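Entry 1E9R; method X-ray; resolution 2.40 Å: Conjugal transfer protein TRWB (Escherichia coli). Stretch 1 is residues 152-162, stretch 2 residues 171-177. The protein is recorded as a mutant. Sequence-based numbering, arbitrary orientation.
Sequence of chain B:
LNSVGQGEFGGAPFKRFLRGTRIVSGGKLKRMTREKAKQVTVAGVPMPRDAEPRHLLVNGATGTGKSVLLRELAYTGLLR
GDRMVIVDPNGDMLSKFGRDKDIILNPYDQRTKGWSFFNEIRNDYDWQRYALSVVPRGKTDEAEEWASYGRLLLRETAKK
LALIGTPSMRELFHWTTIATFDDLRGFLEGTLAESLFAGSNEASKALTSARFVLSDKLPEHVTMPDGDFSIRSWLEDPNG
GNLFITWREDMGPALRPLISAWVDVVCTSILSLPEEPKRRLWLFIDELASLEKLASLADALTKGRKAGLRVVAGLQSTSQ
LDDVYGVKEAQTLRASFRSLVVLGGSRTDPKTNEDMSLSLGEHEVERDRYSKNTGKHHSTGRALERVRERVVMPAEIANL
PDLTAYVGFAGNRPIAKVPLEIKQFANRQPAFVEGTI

Stretch 1 152-162: LLLRETAKKLA
Stretch 2 (171-177) ELFHWTT

What fills the centre of the contact? Leu172 does, as a knob set into the hole formed by Leu154, Thr157, Ala158 and Leu161. Its CA-to-CB bond points sideways, but chi1 t (-179°) and chi2 p (61°) bring the end of the side chain nearer the other helix. There CD1 of Leu172 lies 3.5 Å from CG2 of Thr157 and 3.9 Å from CB of Ala158, while its CD2 meets CD1 of Leu154 at 3.7 Å. Leu154 is also t, p and also starts out sideways before its end approaches. Leu161, chi1 m and chi2 t, closes the hole: its CD1 is 3.5 Å from CA and 3.8 Å from CB of Leu172.

How must the backbones run to allow this? Both stretches are helical, with phi/psi near -63/-45 and i to i+4 hydrogen bonds such as Ala158 N to Leu154 O, 2.9 Å. Each helix extends beyond its stretch, and residues 174-177 include a wider pi-type turn, with Thr176 at phi/psi -70/-23 and Thr177 at -137/-13. The axes approach to 9.8 Å with their N-to-C directions 133° apart, so the chains run roughly against each other. In register, CA of Ala158 lies 6.2 Å from CA of Leu172, and CA of Leu153 lies 7.1 Å from CA of Thr176. Ala158 has only a methyl group at the closer of these pairs, and even its backbone N comes within 3.6 Å of Leu172 CD1.

How do two threonines fit an apolar surface? Each hydroxyl is satisfied within its own helix: Thr157 OG1 (chi1 m) donates to Leu153 O at 2.7 Å, and Thr176 OG1 (chi1 p) donates to Leu172 O at 2.8 Å. The methyl groups can then pack across the interface. Thr176 CG2 reaches Leu153 CG at 4.0 Å and Thr157 OG1 at 3.8 Å; Leu153, t, p, points toward the partner helix. Thr157 CG2 also lies 4.0 Å from Trp175 CB.

Where does the contact become polar? At Glu171 and Trp175, both partly exposed. Leu161 CD2 lies 4.1 Å from Glu171 CB and meets Trp175 CD1 obliquely at 4.2 Å, with Trp175 at chi1 m and chi2 118°. Trp175 NE1 makes a weak hydrogen bond to Glu171 OE1, 3.2 Å, along its own helix. No hydrogen bond crosses between the stretches; packing that buries 382 Å² in total joins them.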

# COMPACT_ATOMS: atom_id res chain seq x y z
N LEU B 152 4.47 -19.35 -24.24
CA LEU B 152 5.62 -20.17 -24.63
C LEU B 152 5.11 -21.54 -25.07
O LEU B 152 5.44 -22.02 -26.16
CB LEU B 152 6.60 -20.35 -23.47
CG LEU B 152 7.67 -21.40 -23.76
CD1 LEU B 152 8.59 -20.92 -24.89
CD2 LEU B 152 8.48 -21.68 -22.52
N LEU B 153 4.30 -22.17 -24.23
CA LEU B 153 3.73 -23.47 -24.54
C LEU B 153 2.85 -23.37 -25.78
O LEU B 153 2.86 -24.24 -26.65
CB LEU B 153 2.92 -24.00 -23.36
CG LEU B 153 2.20 -25.34 -23.59
CD1 LEU B 153 3.18 -26.39 -24.02
CD2 LEU B 153 1.51 -25.77 -22.32
N LEU B 154 2.09 -22.28 -25.88
CA LEU B 154 1.21 -22.09 -27.02
C LEU B 154 1.96 -21.91 -28.33
O LEU B 154 1.75 -22.67 -29.26
CB LEU B 154 0.30 -20.89 -26.82
CG LEU B 154 -0.70 -20.67 -27.96
CD1 LEU B 154 -1.75 -21.77 -27.95
CD2 LEU B 154 -1.36 -19.30 -27.81
N ARG B 155 2.84 -20.91 -28.40
CA ARG B 155 3.54 -20.66 -29.65
C ARG B 155 4.42 -21.80 -30.17
O ARG B 155 4.50 -22.02 -31.38
CB ARG B 155 4.34 -19.35 -29.56
CG ARG B 155 5.64 -19.40 -28.80
CD ARG B 155 6.34 -18.05 -28.85
NE ARG B 155 6.00 -17.22 -27.70
CZ ARG B 155 6.72 -17.19 -26.58
NH1 ARG B 155 7.81 -17.94 -26.47
NH2 ARG B 155 6.33 -16.43 -25.56
N GLU B 156 5.06 -22.54 -29.27
CA GLU B 156 5.89 -23.66 -29.69
C GLU B 156 5.05 -24.86 -30.14
O GLU B 156 5.35 -25.49 -31.15
CB GLU B 156 6.86 -24.07 -28.58
CG GLU B 156 7.98 -23.07 -28.35
CD GLU B 156 8.70 -22.68 -29.65
OE1 GLU B 156 9.23 -23.57 -30.34
OE2 GLU B 156 8.74 -21.47 -29.97
N THR B 157 3.98 -25.16 -29.40
CA THR B 157 3.11 -26.28 -29.77
C THR B 157 2.45 -26.00 -31.11
O THR B 157 2.50 -26.82 -32.01
CB THR B 157 2.01 -26.51 -28.71
OG1 THR B 157 2.62 -26.82 -27.45
CG2 THR B 157 1.11 -27.68 -29.11
N ALA B 158 1.84 -24.83 -31.23
CA ALA B 158 1.16 -24.43 -32.45
C ALA B 158 2.13 -24.37 -33.62
O ALA B 158 1.79 -24.78 -34.73
CB ALA B 158 0.49 -23.08 -32.26
N LYS B 159 3.34 -23.86 -33.39
CA LYS B 159 4.34 -23.76 -34.44
C LYS B 159 4.69 -25.13 -35.02
O LYS B 159 4.86 -25.27 -36.23
CB LYS B 159 5.61 -23.10 -33.90
CG LYS B 159 6.59 -22.67 -34.98
CD LYS B 159 7.93 -22.23 -34.37
CE LYS B 159 7.78 -21.07 -33.36
NZ LYS B 159 9.09 -20.61 -32.80
N LYS B 160 4.78 -26.14 -34.16
CA LYS B 160 5.10 -27.51 -34.59
C LYS B 160 3.94 -28.17 -35.33
O LYS B 160 4.14 -28.84 -36.34
CB LYS B 160 5.50 -28.37 -33.39
CG LYS B 160 5.94 -29.78 -33.78
CD LYS B 160 6.54 -30.55 -32.60
CE LYS B 160 6.92 -31.97 -33.00
NZ LYS B 160 7.58 -32.72 -31.89
N LEU B 161 2.72 -27.98 -34.83
CA LEU B 161 1.53 -28.52 -35.47
C LEU B 161 1.43 -27.95 -36.89
O LEU B 161 1.11 -28.66 -37.84
CB LEU B 161 0.28 -28.15 -34.67
CG LEU B 161 0.08 -28.91 -33.37
CD1 LEU B 161 -1.10 -28.33 -32.62
CD2 LEU B 161 -0.15 -30.39 -33.66
N ALA B 162 1.69 -26.65 -37.03
CA ALA B 162 1.65 -26.01 -38.34
C ALA B 162 2.71 -26.62 -39.25
O ALA B 162 2.49 -26.78 -40.45
CB ALA B 162 1.89 -24.51 -38.19
N GLU B 171 -6.16 -30.34 -31.92
CA GLU B 171 -4.87 -30.97 -31.66
C GLU B 171 -4.04 -30.12 -30.69
O GLU B 171 -3.35 -30.65 -29.81
CB GLU B 171 -4.08 -31.15 -32.96
CG GLU B 171 -4.30 -32.50 -33.65
CD GLU B 171 -3.79 -33.67 -32.82
OE1 GLU B 171 -2.56 -33.72 -32.55
OE2 GLU B 171 -4.62 -34.53 -32.43
N LEU B 172 -4.10 -28.81 -30.88
CA LEU B 172 -3.40 -27.85 -30.05
C LEU B 172 -3.92 -27.95 -28.63
O LEU B 172 -3.15 -27.98 -27.67
CB LEU B 172 -3.63 -26.43 -30.59
CG LEU B 172 -2.94 -25.29 -29.85
CD1 LEU B 172 -1.43 -25.46 -29.90
CD2 LEU B 172 -3.34 -23.99 -30.50
N PHE B 173 -5.23 -28.01 -28.49
CA PHE B 173 -5.83 -28.11 -27.18
C PHE B 173 -5.50 -29.44 -26.50
O PHE B 173 -5.33 -29.49 -25.29
CB PHE B 173 -7.34 -27.94 -27.29
CG PHE B 173 -8.06 -27.90 -25.96
CD1 PHE B 173 -8.04 -26.75 -25.18
CD2 PHE B 173 -8.79 -29.00 -25.52
CE1 PHE B 173 -8.74 -26.70 -23.98
CE2 PHE B 173 -9.50 -28.95 -24.31
CZ PHE B 173 -9.47 -27.81 -23.54
N HIS B 174 -5.42 -30.51 -27.29
CA HIS B 174 -5.12 -31.83 -26.72
C HIS B 174 -3.74 -31.84 -26.09
O HIS B 174 -3.56 -32.19 -24.93
CB HIS B 174 -5.18 -32.92 -27.80
CG HIS B 174 -4.66 -34.25 -27.34
ND1 HIS B 174 -5.35 -35.03 -26.43
CD2 HIS B 174 -3.49 -34.88 -27.58
CE1 HIS B 174 -4.62 -36.09 -26.13
NE2 HIS B 174 -3.49 -36.03 -26.81
N TRP B 175 -2.76 -31.46 -26.90
CA TRP B 175 -1.39 -31.43 -26.45
C TRP B 175 -1.15 -30.52 -25.27
O TRP B 175 -0.55 -30.92 -24.28
CB TRP B 175 -0.50 -31.00 -27.61
CG TRP B 175 -0.25 -32.11 -28.59
CD1 TRP B 175 -0.59 -32.15 -29.92
CD2 TRP B 175 0.39 -33.35 -28.30
NE1 TRP B 175 -0.21 -33.35 -30.47
CE2 TRP B 175 0.39 -34.10 -29.50
CE3 TRP B 175 0.95 -33.91 -27.14
CZ2 TRP B 175 0.95 -35.38 -29.56
CZ3 TRP B 175 1.50 -35.17 -27.21
CH2 TRP B 175 1.49 -35.90 -28.41
N THR B 176 -1.64 -29.29 -25.36
CA THR B 176 -1.43 -28.32 -24.31
C THR B 176 -2.17 -28.56 -23.01
O THR B 176 -1.72 -28.08 -21.98
CB THR B 176 -1.75 -26.86 -24.77
OG1 THR B 176 -3.11 -26.75 -25.19
CG2 THR B 176 -0.84 -26.45 -25.91
N THR B 177 -3.27 -29.30 -23.03
CA THR B 177 -4.00 -29.51 -21.78
C THR B 177 -4.50 -30.93 -21.51
O THR B 177 -4.89 -31.23 -20.39
CB THR B 177 -5.21 -28.55 -21.68
OG1 THR B 177 -6.29 -29.04 -22.49
CG2 THR B 177 -4.83 -27.16 -22.17